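PDB 3FD3: chromosome replication initiation inhibitor protein from Agrobacterium tumefaciens, which probably acts as a DNA-binding transcription factor of the LysR family, represented by its C-terminal substrate-binding-type domain. Local coordinates for residues 101-106 / 127-132; 73-78 / 173-178; 77-82 / 165-170; 177-182 / 191-196; 13-18 / 151-156. All blocks are in the same frame, centred on the assembly; numbering follows the deposited sequence.

Interaction 1: residues 101-106 / 127-132; sequences PGLTFN and PTHWLP
Strands 102-104 and 128-130 run parallel, their short axes 33° apart, with Gly102 paired to Thr128, Leu103 to His129 and Thr104 to Trp130. Gly102 and Thr104 make all the backbone bonds on their side. Gly102 N gives to Pro127 O at 2.8 Å, and His129 N gives to Gly102 O at 2.8 Å. Thr104 N then bonds His129 O at 3.0 Å, and Leu131 N bonds Thr104 O at 2.9 Å. Past the strands, Phe105 CA and Leu131 O keep a CA-H...O contact.

On the face of Thr104, Thr128 and Trp130, the two threonines cross at about a right angle. Thr104 OG1 is 2.7 Å from Thr128 OG1, and its one proton may go there or to Tyr126 OH. Thr128 OG1 donates to its neighbour's carbonyl, His129 O, which therefore accepts twice. Thr104 CG2 lies alongside the indole, 3.6 Å from Trp130 CZ3, while Thr128 CG2 sits over a face of that ring near its rim. Leu103 CD2 meets the His129 ring on the other face of the sheet. Phe105 CG is anti to the backbone N (chi1 -168°). This brings one face of its ring over Pro132 CA, 3.6 Å from the centroid of the Phe105 ring, a CH-pi contact.

Strand 102-104, helix 111-120 and strand 128-130 form a beta-alpha-beta unit. Helix 134-142 packs on Leu103 and Leu131, and helix 81-87 on Pro101. The second subunit borders strand 128-130, where its Val32 N bonds His129 ND1.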
# COMPACT_ATOMS: atom_id res chain seq x y z
N PRO A 101 -20.86 -4.83 -6.60
CA PRO A 101 -19.80 -4.90 -5.58
C PRO A 101 -19.01 -3.60 -5.45
O PRO A 101 -18.36 -3.17 -6.39
CB PRO A 101 -18.88 -6.02 -6.11
CG PRO A 101 -19.73 -6.83 -6.96
CD PRO A 101 -20.70 -5.87 -7.62
N GLY A 102 -19.06 -3.02 -4.26
CA GLY A 102 -18.22 -1.88 -3.95
C GLY A 102 -16.85 -2.32 -3.46
O GLY A 102 -16.58 -3.53 -3.22
N LEU A 103 -16.01 -1.32 -3.26
CA LEU A 103 -14.75 -1.46 -2.56
C LEU A 103 -14.79 -0.54 -1.33
O LEU A 103 -15.14 0.65 -1.45
CB LEU A 103 -13.57 -1.06 -3.44
CG LEU A 103 -13.46 -1.77 -4.78
CD1 LEU A 103 -12.44 -1.09 -5.71
CD2 LEU A 103 -13.11 -3.27 -4.55
N THR A 104 -14.43 -1.08 -0.17
CA THR A 104 -14.39 -0.31 1.09
C THR A 104 -13.05 -0.59 1.77
O THR A 104 -12.61 -1.73 1.85
CB THR A 104 -15.59 -0.65 1.99
OG1 THR A 104 -16.82 -0.55 1.24
CG2 THR A 104 -15.66 0.32 3.22
N PHE A 105 -12.39 0.45 2.25
CA PHE A 105 -11.01 0.31 2.73
C PHE A 105 -11.03 -0.45 4.06
O PHE A 105 -10.30 -1.43 4.24
CB PHE A 105 -10.39 1.72 2.85
CG PHE A 105 -8.91 1.74 3.06
CD1 PHE A 105 -8.37 1.42 4.29
CD2 PHE A 105 -8.06 2.13 2.04
CE1 PHE A 105 -6.99 1.45 4.50
CE2 PHE A 105 -6.68 2.17 2.25
CZ PHE A 105 -6.15 1.84 3.44
N ASN A 106 -11.87 -0.02 4.99
CA ASN A 106 -12.04 -0.67 6.27
C ASN A 106 -13.35 -0.16 6.88
O ASN A 106 -14.09 0.54 6.22
CB ASN A 106 -10.83 -0.48 7.20
CG ASN A 106 -10.58 0.97 7.54
OD1 ASN A 106 -11.50 1.80 7.53
ND2 ASN A 106 -9.33 1.27 7.92
N PRO A 127 -23.25 -3.79 -1.23
CA PRO A 127 -22.39 -4.93 -0.89
C PRO A 127 -20.96 -4.56 -1.23
O PRO A 127 -20.72 -3.77 -2.14
CB PRO A 127 -22.91 -6.04 -1.81
CG PRO A 127 -23.46 -5.35 -2.98
CD PRO A 127 -23.99 -4.03 -2.48
N THR A 128 -19.99 -5.09 -0.50
CA THR A 128 -18.64 -4.63 -0.72
C THR A 128 -17.60 -5.69 -0.52
O THR A 128 -17.74 -6.59 0.31
CB THR A 128 -18.32 -3.42 0.21
OG1 THR A 128 -17.17 -2.71 -0.28
CG2 THR A 128 -18.08 -3.87 1.66
N HIS A 129 -16.52 -5.54 -1.27
CA HIS A 129 -15.27 -6.16 -0.91
C HIS A 129 -14.57 -5.24 0.09
O HIS A 129 -14.78 -4.03 0.08
CB HIS A 129 -14.34 -6.31 -2.12
CG HIS A 129 -14.94 -7.02 -3.29
ND1 HIS A 129 -15.13 -8.39 -3.31
CD2 HIS A 129 -15.30 -6.57 -4.51
CE1 HIS A 129 -15.62 -8.74 -4.48
NE2 HIS A 129 -15.75 -7.66 -5.23
N TRP A 130 -13.71 -5.80 0.94
CA TRP A 130 -12.93 -5.01 1.89
C TRP A 130 -11.46 -5.10 1.51
O TRP A 130 -10.90 -6.20 1.40
CB TRP A 130 -13.15 -5.51 3.31
CG TRP A 130 -14.60 -5.51 3.71
CD1 TRP A 130 -15.51 -6.51 3.52
CD2 TRP A 130 -15.29 -4.46 4.41
NE1 TRP A 130 -16.73 -6.15 4.05
CE2 TRP A 130 -16.62 -4.89 4.59
CE3 TRP A 130 -14.92 -3.20 4.88
CZ2 TRP A 130 -17.58 -4.10 5.23
CZ3 TRP A 130 -15.87 -2.42 5.51
CH2 TRP A 130 -17.18 -2.87 5.68
N LEU A 131 -10.83 -3.93 1.31
CA LEU A 131 -9.52 -3.88 0.69
C LEU A 131 -8.75 -2.68 1.27
O LEU A 131 -8.85 -1.56 0.77
CB LEU A 131 -9.70 -3.79 -0.81
CG LEU A 131 -8.41 -3.70 -1.61
CD1 LEU A 131 -7.42 -4.75 -1.20
CD2 LEU A 131 -8.78 -3.78 -3.09
N PRO A 132 -8.03 -2.91 2.36
CA PRO A 132 -7.36 -1.81 3.06
C PRO A 132 -6.02 -1.43 2.41
O PRO A 132 -4.92 -1.60 3.00
CB PRO A 132 -7.16 -2.38 4.45
CG PRO A 132 -7.01 -3.82 4.25
CD PRO A 132 -7.94 -4.17 3.12

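Interaction 2: residues 73-78 / 173-178; sequences LRYHAT and LDIPLY
Four backbone hydrogen bonds join these antiparallel strands, and a salt bridge lies over one face. Leu73 and Ile175 form a hydrogen-bonded pair. Leu73 N gives to Ile175 O at 2.8 Å, and Ile175 N returns to Leu73 O at 2.9 Å. Tyr75 and Leu173 form the next such pair, with Tyr75 N to Leu173 O at 2.8 Å and Leu173 N to Tyr75 O at 3.0 Å.

Arg74 and Asp174, the non-hydrogen-bonded pair between them, satisfy each other through their side chains. They lie side by side, guanidinium and carboxylate only 6° from coplanar. The grip is side-on: Arg74 NE reaches Asp174 OD1 at 2.7 Å, and Arg74 NH2 reaches Asp174 OD2 at 2.9 Å. Each oxygen uses its syn lone pair, so the two straight bonds hold the two groups nearly coplanar.

On the other face Tyr75 CE1 touches Ile175 CG1 at 3.8 Å, and Tyr75 OH finds its acceptor in Asp11 OD2. Leu73 CB meets Leu177 CD1.

The pair lies within the mixed sheet of the LysR substrate-binding domain. The far edge of strand 66-79 pairs with strand 148-151, where His76 bonds Asn150 through the backbone. Helix 111-120 packs on Tyr75 and Leu173.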
# COMPACT_ATOMS: atom_id res chain seq x y z
N LEU A 73 -7.58 16.83 -1.18
CA LEU A 73 -7.37 15.57 -1.89
C LEU A 73 -8.72 15.20 -2.53
O LEU A 73 -9.73 15.00 -1.83
CB LEU A 73 -6.89 14.48 -0.94
CG LEU A 73 -6.51 13.15 -1.61
CD1 LEU A 73 -5.47 13.37 -2.70
CD2 LEU A 73 -6.03 12.15 -0.59
N ARG A 74 -8.75 15.22 -3.86
CA ARG A 74 -9.99 14.97 -4.60
C ARG A 74 -10.03 13.53 -5.02
O ARG A 74 -9.02 12.99 -5.52
CB ARG A 74 -10.10 15.86 -5.83
CG ARG A 74 -11.22 15.46 -6.77
CD ARG A 74 -11.60 16.59 -7.71
NE ARG A 74 -12.29 17.66 -7.01
CZ ARG A 74 -12.80 18.74 -7.58
NH1 ARG A 74 -12.70 18.92 -8.90
NH2 ARG A 74 -13.42 19.65 -6.85
N TYR A 75 -11.19 12.90 -4.81
CA TYR A 75 -11.43 11.52 -5.17
C TYR A 75 -12.52 11.43 -6.22
O TYR A 75 -13.42 12.26 -6.26
CB TYR A 75 -11.91 10.75 -3.96
CG TYR A 75 -10.94 10.54 -2.81
CD1 TYR A 75 -10.66 11.57 -1.92
CD2 TYR A 75 -10.39 9.31 -2.56
CE1 TYR A 75 -9.82 11.38 -0.85
CE2 TYR A 75 -9.54 9.12 -1.49
CZ TYR A 75 -9.26 10.16 -0.63
OH TYR A 75 -8.44 9.96 0.47
N HIS A 76 -12.42 10.40 -7.06
CA HIS A 76 -13.48 10.11 -8.03
C HIS A 76 -13.97 8.67 -7.83
O HIS A 76 -13.16 7.76 -7.60
CB HIS A 76 -12.98 10.29 -9.47
CG HIS A 76 -12.62 11.70 -9.81
ND1 HIS A 76 -13.54 12.64 -10.22
CD2 HIS A 76 -11.42 12.34 -9.78
CE1 HIS A 76 -12.93 13.79 -10.43
NE2 HIS A 76 -11.64 13.64 -10.19
N ALA A 77 -15.28 8.49 -7.92
CA ALA A 77 -15.90 7.17 -7.84
C ALA A 77 -15.75 6.52 -9.21
O ALA A 77 -16.31 7.01 -10.19
CB ALA A 77 -17.37 7.29 -7.44
N THR A 78 -14.98 5.45 -9.29
CA THR A 78 -14.53 4.89 -10.56
C THR A 78 -14.70 3.37 -10.62
O THR A 78 -14.66 2.65 -9.62
CB THR A 78 -13.04 5.20 -10.84
OG1 THR A 78 -12.25 4.73 -9.74
CG2 THR A 78 -12.81 6.69 -11.12
N LEU A 173 -15.40 13.85 -4.70
CA LEU A 173 -15.47 13.93 -3.26
C LEU A 173 -14.15 14.53 -2.80
O LEU A 173 -13.08 13.96 -3.07
CB LEU A 173 -15.66 12.54 -2.66
CG LEU A 173 -16.07 12.40 -1.20
CD1 LEU A 173 -16.83 11.08 -0.96
CD2 LEU A 173 -14.84 12.47 -0.30
N ASP A 174 -14.22 15.67 -2.14
CA ASP A 174 -13.03 16.41 -1.72
C ASP A 174 -12.80 16.32 -0.23
O ASP A 174 -13.69 16.64 0.57
CB ASP A 174 -13.23 17.88 -2.09
CG ASP A 174 -13.21 18.11 -3.58
OD1 ASP A 174 -12.75 17.25 -4.35
OD2 ASP A 174 -13.66 19.20 -3.99
N ILE A 175 -11.58 15.96 0.15
CA ILE A 175 -11.18 15.84 1.54
C ILE A 175 -10.03 16.82 1.81
O ILE A 175 -8.91 16.64 1.30
CB ILE A 175 -10.72 14.42 1.87
CG1 ILE A 175 -11.85 13.40 1.60
CG2 ILE A 175 -10.26 14.34 3.32
CD1 ILE A 175 -13.09 13.57 2.43
N PRO A 176 -10.30 17.87 2.56
CA PRO A 176 -9.20 18.77 2.93
C PRO A 176 -8.22 18.06 3.85
O PRO A 176 -8.65 17.28 4.72
CB PRO A 176 -9.90 19.91 3.69
CG PRO A 176 -11.28 19.87 3.29
CD PRO A 176 -11.59 18.38 3.06
N LEU A 177 -6.93 18.33 3.67
CA LEU A 177 -5.88 17.74 4.50
C LEU A 177 -5.12 18.82 5.26
O LEU A 177 -5.06 19.97 4.84
CB LEU A 177 -4.92 16.96 3.64
CG LEU A 177 -5.47 15.71 2.94
CD1 LEU A 177 -4.32 15.11 2.16
CD2 LEU A 177 -6.04 14.71 3.98
N TYR A 178 -4.55 18.41 6.40
CA TYR A 178 -3.87 19.31 7.31
C TYR A 178 -2.55 18.70 7.75
O TYR A 178 -2.41 17.48 7.82
CB TYR A 178 -4.75 19.56 8.54
CG TYR A 178 -6.06 20.16 8.15
CD1 TYR A 178 -6.21 21.53 8.05
CD2 TYR A 178 -7.14 19.35 7.82
CE1 TYR A 178 -7.38 22.09 7.62
CE2 TYR A 178 -8.33 19.91 7.40
CZ TYR A 178 -8.44 21.28 7.30
OH TYR A 178 -9.65 21.84 6.90

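Interaction 3: residues 77-82 / 165-170; sequences ATASPD and VELMPG
Leu167 reaches across with its CD1 methyl. Its CG is anti to the carbonyl carbon (chi1 -84°), and this swings CD1 back over the chain of strand 66-79. There Leu167 CD1 rests 3.6 Å from Thr78 C and 3.9 Å from Ala79 CB. Val165 and Ala79 form a hydrogen-bonded antiparallel pair, with their side chains on one face. Val165 CG1 is more distant, loosely facing Pro81 CG. Thr78 and Glu166, a non-hydrogen-bonded pair, point to the other face. Their polar ends turn elsewhere, Thr78 OG1 to Asn150 and Glu166 OE1 to His76 ND1.

The backbone fixes these positions. Val165 N bonds Ala79 O at 2.9 Å, and Ala79 N bonds Val165 O at 3.1 Å. Leu167 N then reaches Ala77 O at 3.0 Å, approaching from above the carbonyl plane. Two waters extend the seam. One accepts from Ala77 N and may donate to Glu166 OE1. The other accepts from the backbone N of Met168, a selenomethionine, and may donate to Ala77 O.

Ser80 N-caps helix 81-87 through Phe83 N. Met84 of that helix packs on Ala79, Val165 and Leu167. This is an antiparallel strand pair ending at a capped helix, within the mixed sheet of the LysR substrate-binding domain.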
# COMPACT_ATOMS: atom_id res chain seq x y z
N ALA A 77 -15.28 8.49 -7.92
CA ALA A 77 -15.90 7.17 -7.84
C ALA A 77 -15.75 6.52 -9.21
O ALA A 77 -16.31 7.01 -10.19
CB ALA A 77 -17.37 7.29 -7.44
N THR A 78 -14.98 5.45 -9.29
CA THR A 78 -14.53 4.89 -10.56
C THR A 78 -14.70 3.37 -10.62
O THR A 78 -14.66 2.65 -9.62
CB THR A 78 -13.04 5.20 -10.84
OG1 THR A 78 -12.25 4.73 -9.74
CG2 THR A 78 -12.81 6.69 -11.12
N ALA A 79 -14.91 2.88 -11.83
CA ALA A 79 -14.93 1.43 -12.10
C ALA A 79 -14.47 1.23 -13.53
O ALA A 79 -14.31 2.19 -14.29
CB ALA A 79 -16.34 0.85 -11.90
N SER A 80 -14.26 -0.02 -13.92
CA SER A 80 -13.87 -0.30 -15.30
C SER A 80 -15.10 -0.26 -16.22
O SER A 80 -16.23 -0.38 -15.75
CB SER A 80 -13.18 -1.66 -15.41
OG SER A 80 -14.10 -2.72 -15.41
N PRO A 81 -14.89 -0.10 -17.54
CA PRO A 81 -16.03 -0.16 -18.47
C PRO A 81 -16.86 -1.45 -18.40
O PRO A 81 -18.09 -1.41 -18.45
CB PRO A 81 -15.34 -0.03 -19.84
CG PRO A 81 -14.16 0.81 -19.56
CD PRO A 81 -13.65 0.29 -18.23
N ASP A 82 -16.19 -2.59 -18.23
CA ASP A 82 -16.88 -3.86 -18.10
C ASP A 82 -17.68 -3.90 -16.79
O ASP A 82 -18.78 -4.40 -16.80
CB ASP A 82 -15.90 -5.03 -18.15
CG ASP A 82 -16.56 -6.40 -17.86
OD1 ASP A 82 -17.38 -6.81 -18.66
OD2 ASP A 82 -16.27 -6.99 -16.79
N VAL A 165 -13.78 4.62 -15.76
CA VAL A 165 -14.73 5.67 -16.01
C VAL A 165 -15.34 6.05 -14.68
O VAL A 165 -15.35 5.26 -13.73
CB VAL A 165 -15.82 5.24 -16.98
CG1 VAL A 165 -15.23 4.96 -18.37
CG2 VAL A 165 -16.56 4.02 -16.44
N GLU A 166 -15.85 7.27 -14.63
CA GLU A 166 -16.52 7.78 -13.44
C GLU A 166 -17.94 7.24 -13.43
O GLU A 166 -18.62 7.30 -14.46
CB GLU A 166 -16.59 9.29 -13.46
CG GLU A 166 -15.44 9.97 -12.85
CD GLU A 166 -15.68 11.49 -12.68
OE1 GLU A 166 -15.91 11.99 -11.53
OE2 GLU A 166 -15.66 12.17 -13.71
N LEU A 167 -18.39 6.73 -12.29
CA LEU A 167 -19.79 6.30 -12.20
C LEU A 167 -20.76 7.40 -12.59
O LEU A 167 -21.74 7.15 -13.31
CB LEU A 167 -20.12 5.79 -10.80
CG LEU A 167 -19.78 4.31 -10.53
CD1 LEU A 167 -18.27 4.00 -10.67
CD2 LEU A 167 -20.26 3.91 -9.18
N MSE A 168 -20.47 8.61 -12.11
CA MSE A 168 -21.28 9.77 -12.43
C MSE A 168 -20.31 10.93 -12.62
O MSE A 168 -19.84 11.50 -11.65
CB MSE A 168 -22.27 10.06 -11.30
CG MSE A 168 -23.30 11.11 -11.64
SE MSE A 168 -24.91 10.94 -10.54
CE MSE A 168 -25.43 9.16 -11.14
N PRO A 169 -19.99 11.24 -13.89
CA PRO A 169 -19.07 12.35 -14.16
C PRO A 169 -19.44 13.61 -13.39
O PRO A 169 -20.62 13.95 -13.27
CB PRO A 169 -19.22 12.56 -15.66
CG PRO A 169 -19.56 11.22 -16.19
CD PRO A 169 -20.42 10.58 -15.13
N GLY A 170 -18.44 14.29 -12.83
CA GLY A 170 -18.67 15.57 -12.21
C GLY A 170 -19.18 15.43 -10.80
O GLY A 170 -19.81 16.34 -10.30
O HOH W 1 -16.77 10.89 -8.60
O HOH W 2 -18.27 9.18 -10.24

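Interaction 4: residues 177-182 / 191-196; sequences LYWQVN and GLTANM
A Met-aromatic and CH-pi contact fastens helix 190-203 to the sheet, with the Trp179 indole held by Leu192, Thr193 and Met196. Asn182, at the end of the strand segment, belongs to the pocket that holds the bound polyethylene glycol fragment. Trp179 CG is anti to the backbone N (chi1 177°), so the ring stands out from the strand toward the helix.

Its N-H is the polar hold. Trp179 NE1 donates to Thr193 OG1 at 2.9 Å, almost straight, with the oxygen in the ring plane. Thr193 OG1 has a second, weak bond to Leu189 O, one turn back on the helix. The weak bond helps orient the hydroxyl, and the in-plane N-H bond helps fix the indole.

Met196, a selenomethionine, comes across one face at about a right angle. Its CG stands 3.6 Å from the centroid of the Trp179 six-membered ring and 12° off the normal. The bend at chi2 leaves SE oblique to the ring, 4.8 Å from the same Trp179 centroid; the bend at chi3 turns CE toward Trp179 CZ3. Val181 CG2 lies over the opposite face near its rim, so the indole is sandwiched. Leu192 CG adds an apolar touch, 3.9 Å from Trp179 CZ2.

Strand and helix run antiparallel. Strand 53-56 flanks Trp179 through Ala53 and Val55, strand 66-79 through Leu70, and helix 17-26 packs on Met196 and Leu192.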
# COMPACT_ATOMS: atom_id res chain seq x y z
N LEU A 177 -6.93 18.33 3.67
CA LEU A 177 -5.88 17.74 4.50
C LEU A 177 -5.12 18.82 5.26
O LEU A 177 -5.06 19.97 4.84
CB LEU A 177 -4.92 16.96 3.64
CG LEU A 177 -5.47 15.71 2.94
CD1 LEU A 177 -4.32 15.11 2.16
CD2 LEU A 177 -6.04 14.71 3.98
N TYR A 178 -4.55 18.41 6.40
CA TYR A 178 -3.87 19.31 7.31
C TYR A 178 -2.55 18.70 7.75
O TYR A 178 -2.41 17.48 7.82
CB TYR A 178 -4.75 19.56 8.54
CG TYR A 178 -6.06 20.16 8.15
CD1 TYR A 178 -6.21 21.53 8.05
CD2 TYR A 178 -7.14 19.35 7.82
CE1 TYR A 178 -7.38 22.09 7.62
CE2 TYR A 178 -8.33 19.91 7.40
CZ TYR A 178 -8.44 21.28 7.30
OH TYR A 178 -9.65 21.84 6.90
N TRP A 179 -1.58 19.56 8.03
CA TRP A 179 -0.30 19.17 8.58
C TRP A 179 -0.28 19.67 10.03
O TRP A 179 -0.37 20.90 10.27
CB TRP A 179 0.78 19.82 7.76
CG TRP A 179 2.21 19.62 8.18
CD1 TRP A 179 3.10 20.61 8.52
CD2 TRP A 179 2.94 18.39 8.25
NE1 TRP A 179 4.34 20.06 8.81
CE2 TRP A 179 4.26 18.70 8.68
CE3 TRP A 179 2.60 17.04 8.06
CZ2 TRP A 179 5.24 17.72 8.88
CZ3 TRP A 179 3.59 16.07 8.24
CH2 TRP A 179 4.89 16.42 8.63
N GLN A 180 -0.15 18.74 10.97
CA GLN A 180 -0.18 19.04 12.41
C GLN A 180 1.21 18.72 12.94
O GLN A 180 1.76 17.68 12.59
CB GLN A 180 -1.25 18.24 13.15
CG GLN A 180 -2.69 18.61 12.76
CD GLN A 180 -3.69 18.66 13.92
OE1 GLN A 180 -3.33 18.89 15.07
NE2 GLN A 180 -4.97 18.45 13.60
N VAL A 181 1.82 19.64 13.68
CA VAL A 181 3.18 19.44 14.18
C VAL A 181 3.23 19.79 15.65
O VAL A 181 2.70 20.82 16.08
CB VAL A 181 4.21 20.33 13.45
CG1 VAL A 181 5.63 20.02 13.94
CG2 VAL A 181 4.08 20.15 11.91
N ASN A 182 3.86 18.91 16.43
CA ASN A 182 4.11 19.19 17.85
C ASN A 182 4.83 20.53 17.98
O ASN A 182 5.87 20.74 17.36
CB ASN A 182 4.97 18.06 18.41
CG ASN A 182 5.27 18.20 19.86
OD1 ASN A 182 5.84 19.22 20.30
ND2 ASN A 182 4.91 17.17 20.64
N GLY A 191 12.08 22.83 8.08
CA GLY A 191 12.43 22.34 6.72
C GLY A 191 11.50 21.27 6.19
O GLY A 191 11.13 21.24 5.01
N LEU A 192 11.11 20.37 7.09
CA LEU A 192 10.16 19.33 6.76
C LEU A 192 8.83 19.95 6.40
O LEU A 192 8.23 19.65 5.36
CB LEU A 192 9.98 18.39 7.94
CG LEU A 192 9.00 17.24 7.78
CD1 LEU A 192 9.30 16.40 6.48
CD2 LEU A 192 8.98 16.37 9.02
N THR A 193 8.36 20.83 7.28
CA THR A 193 7.14 21.57 7.05
C THR A 193 7.14 22.32 5.75
O THR A 193 6.15 22.26 5.02
CB THR A 193 6.84 22.54 8.23
OG1 THR A 193 6.60 21.71 9.37
CG2 THR A 193 5.62 23.37 7.97
N ALA A 194 8.24 23.01 5.42
CA ALA A 194 8.31 23.74 4.18
C ALA A 194 8.09 22.80 3.00
O ALA A 194 7.40 23.13 2.06
CB ALA A 194 9.69 24.45 4.03
N ASN A 195 8.73 21.64 3.05
CA ASN A 195 8.58 20.62 1.99
C ASN A 195 7.19 20.01 1.92
O ASN A 195 6.66 19.78 0.83
CB ASN A 195 9.68 19.56 2.13
CG ASN A 195 11.03 20.07 1.66
OD1 ASN A 195 11.14 20.53 0.54
ND2 ASN A 195 12.03 20.04 2.51
N MSE A 196 6.55 19.75 3.07
CA MSE A 196 5.18 19.22 3.05
C MSE A 196 4.25 20.26 2.44
O MSE A 196 3.54 19.99 1.46
CB MSE A 196 4.67 18.85 4.45
CG MSE A 196 5.58 17.94 5.26
SE MSE A 196 6.18 16.32 4.31
CE MSE A 196 4.46 15.50 4.26

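Interaction 5: residues 13-18 / 151-156; sequences LGTWFL and PVQLVA
Val152 O is the best-held polar atom, gripped by two backbone donors. Ala156 N reaches Val152 O at 2.8 Å and Val155 N reaches Val152 O at 3.1 Å. One residue earlier, Pro151 O takes Leu154 N at 3.0 Å, with a weak, longer bond from Val155 N. These bonds wind residues 151-156 into a compact turn that presents Gln153 and Leu154 to the other segment.

No hydrogen bond crosses the contact, and its centre is the methyl group of Thr15. Thr15 OG1 sits in the crowded position between the backbone N and the carbonyl carbon (chi1 53°). From there it turns back to the residues just before the segment, bonding Asp11 O and, weakly, Ser12 O. CG2 is thereby left facing the other segment. Thr15 CG2 lies 3.6 Å from Leu154 CG, the two side chains crossing at about a right angle. Gln153 CB is next, 3.9 Å from Thr15 CG2, and Pro151 CB touches the same methyl more loosely. Leu154 CD2 reaches past it to Gly14 O at 3.4 Å.

Gln153 is bent at chi2. Its NE2 bonds Val203 O, whereas OE1 is buried without a polar partner. The carboxamide is therefore held by its nitrogen end.

Tyr75 packs on Pro151, and a calcium ion lies about 5 Å from the Pro151 side chain. The second subunit packs on Leu13 and Leu18. The contact brings together two distant chain turns across the middle of the molecule, consistent with the two-lobed, periplasmic-binding-protein-like fold of LysR substrate-binding domains.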
# COMPACT_ATOMS: atom_id res chain seq x y z
N LEU A 13 0.13 8.66 1.50
CA LEU A 13 1.34 7.82 1.26
C LEU A 13 1.32 7.25 -0.16
O LEU A 13 2.37 7.10 -0.79
CB LEU A 13 1.45 6.69 2.29
CG LEU A 13 2.70 5.81 2.21
CD1 LEU A 13 3.94 6.70 2.38
CD2 LEU A 13 2.62 4.73 3.28
N GLY A 14 0.14 6.92 -0.68
CA GLY A 14 0.04 6.38 -2.01
C GLY A 14 0.17 7.40 -3.13
O GLY A 14 0.20 6.99 -4.30
N THR A 15 0.21 8.69 -2.79
CA THR A 15 0.27 9.77 -3.74
C THR A 15 1.52 10.65 -3.53
O THR A 15 2.61 10.28 -4.03
CB THR A 15 -1.06 10.58 -3.79
OG1 THR A 15 -1.43 11.01 -2.47
CG2 THR A 15 -2.24 9.69 -4.39
N TRP A 16 1.41 11.67 -2.69
CA TRP A 16 2.36 12.80 -2.63
C TRP A 16 3.29 12.83 -1.41
O TRP A 16 4.29 13.56 -1.41
CB TRP A 16 1.58 14.13 -2.68
CG TRP A 16 0.75 14.37 -1.44
CD1 TRP A 16 -0.50 13.86 -1.15
CD2 TRP A 16 1.13 15.14 -0.30
NE1 TRP A 16 -0.92 14.30 0.08
CE2 TRP A 16 0.07 15.07 0.64
CE3 TRP A 16 2.26 15.89 0.01
CZ2 TRP A 16 0.11 15.72 1.87
CZ3 TRP A 16 2.30 16.54 1.22
CH2 TRP A 16 1.24 16.44 2.15
N PHE A 17 2.98 12.05 -0.37
CA PHE A 17 3.66 12.23 0.91
C PHE A 17 5.17 11.99 0.84
O PHE A 17 5.96 12.80 1.38
CB PHE A 17 3.02 11.30 1.94
CG PHE A 17 3.64 11.31 3.33
CD1 PHE A 17 3.29 12.26 4.26
CD2 PHE A 17 4.55 10.35 3.69
CE1 PHE A 17 3.85 12.25 5.54
CE2 PHE A 17 5.09 10.34 4.98
CZ PHE A 17 4.73 11.29 5.87
N LEU A 18 5.57 10.91 0.16
CA LEU A 18 6.99 10.58 0.06
C LEU A 18 7.74 11.53 -0.84
O LEU A 18 8.94 11.75 -0.64
CB LEU A 18 7.20 9.13 -0.42
CG LEU A 18 6.85 8.07 0.60
CD1 LEU A 18 7.07 6.64 0.00
CD2 LEU A 18 7.66 8.28 1.89
N PRO A 151 -8.20 8.47 -5.17
CA PRO A 151 -7.62 9.80 -5.39
C PRO A 151 -7.34 10.09 -6.87
O PRO A 151 -6.86 9.21 -7.61
CB PRO A 151 -6.30 9.73 -4.60
CG PRO A 151 -6.46 8.64 -3.64
CD PRO A 151 -7.37 7.65 -4.25
N VAL A 152 -7.62 11.33 -7.29
CA VAL A 152 -7.49 11.75 -8.67
C VAL A 152 -6.08 11.50 -9.22
O VAL A 152 -5.93 11.13 -10.40
CB VAL A 152 -7.88 13.26 -8.87
CG1 VAL A 152 -6.98 14.21 -8.06
CG2 VAL A 152 -7.88 13.61 -10.37
N GLN A 153 -5.07 11.65 -8.37
CA GLN A 153 -3.68 11.51 -8.80
C GLN A 153 -3.42 10.09 -9.32
O GLN A 153 -2.57 9.89 -10.19
CB GLN A 153 -2.70 11.81 -7.66
CG GLN A 153 -2.70 13.23 -7.14
CD GLN A 153 -3.84 13.57 -6.19
OE1 GLN A 153 -4.57 12.70 -5.77
NE2 GLN A 153 -3.98 14.88 -5.86
N LEU A 154 -4.15 9.11 -8.80
CA LEU A 154 -3.92 7.72 -9.15
C LEU A 154 -4.81 7.24 -10.29
O LEU A 154 -4.55 6.16 -10.86
CB LEU A 154 -4.17 6.84 -7.94
CG LEU A 154 -3.25 7.10 -6.75
CD1 LEU A 154 -3.51 6.09 -5.65
CD2 LEU A 154 -1.73 7.11 -7.15
N VAL A 155 -5.83 8.01 -10.64
CA VAL A 155 -6.75 7.58 -11.68
C VAL A 155 -6.91 8.53 -12.85
O VAL A 155 -7.59 8.19 -13.81
CB VAL A 155 -8.15 7.21 -11.12
CG1 VAL A 155 -8.07 5.99 -10.16
CG2 VAL A 155 -8.84 8.40 -10.48
N ALA A 156 -6.27 9.69 -12.81
CA ALA A 156 -6.43 10.66 -13.89
C ALA A 156 -6.05 10.09 -15.26
O ALA A 156 -6.81 10.26 -16.23
CB ALA A 156 -5.62 11.92 -13.61

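In the fold
From the N terminus, interaction 5 opens first, at 13-18, and closes its long loop at 151-156. Interactions 2 and 3 both open on strand 66-79, inside that loop, and close after it on strand 165-181, so each crosses interaction 5. They share Ala77 and Thr78 and zip the same two strands at different levels. Interaction 1 opens and closes within all three loops, as a separate two-strand sheet. Interaction 4 starts on residues 177-178, where interaction 2 ends, and closes a short loop on helix 190-203. His76 links interactions 2 and 3, Arg74 O meets Val152 N between 2 and 5, and Met196 packs on Phe17 between 4 and 5.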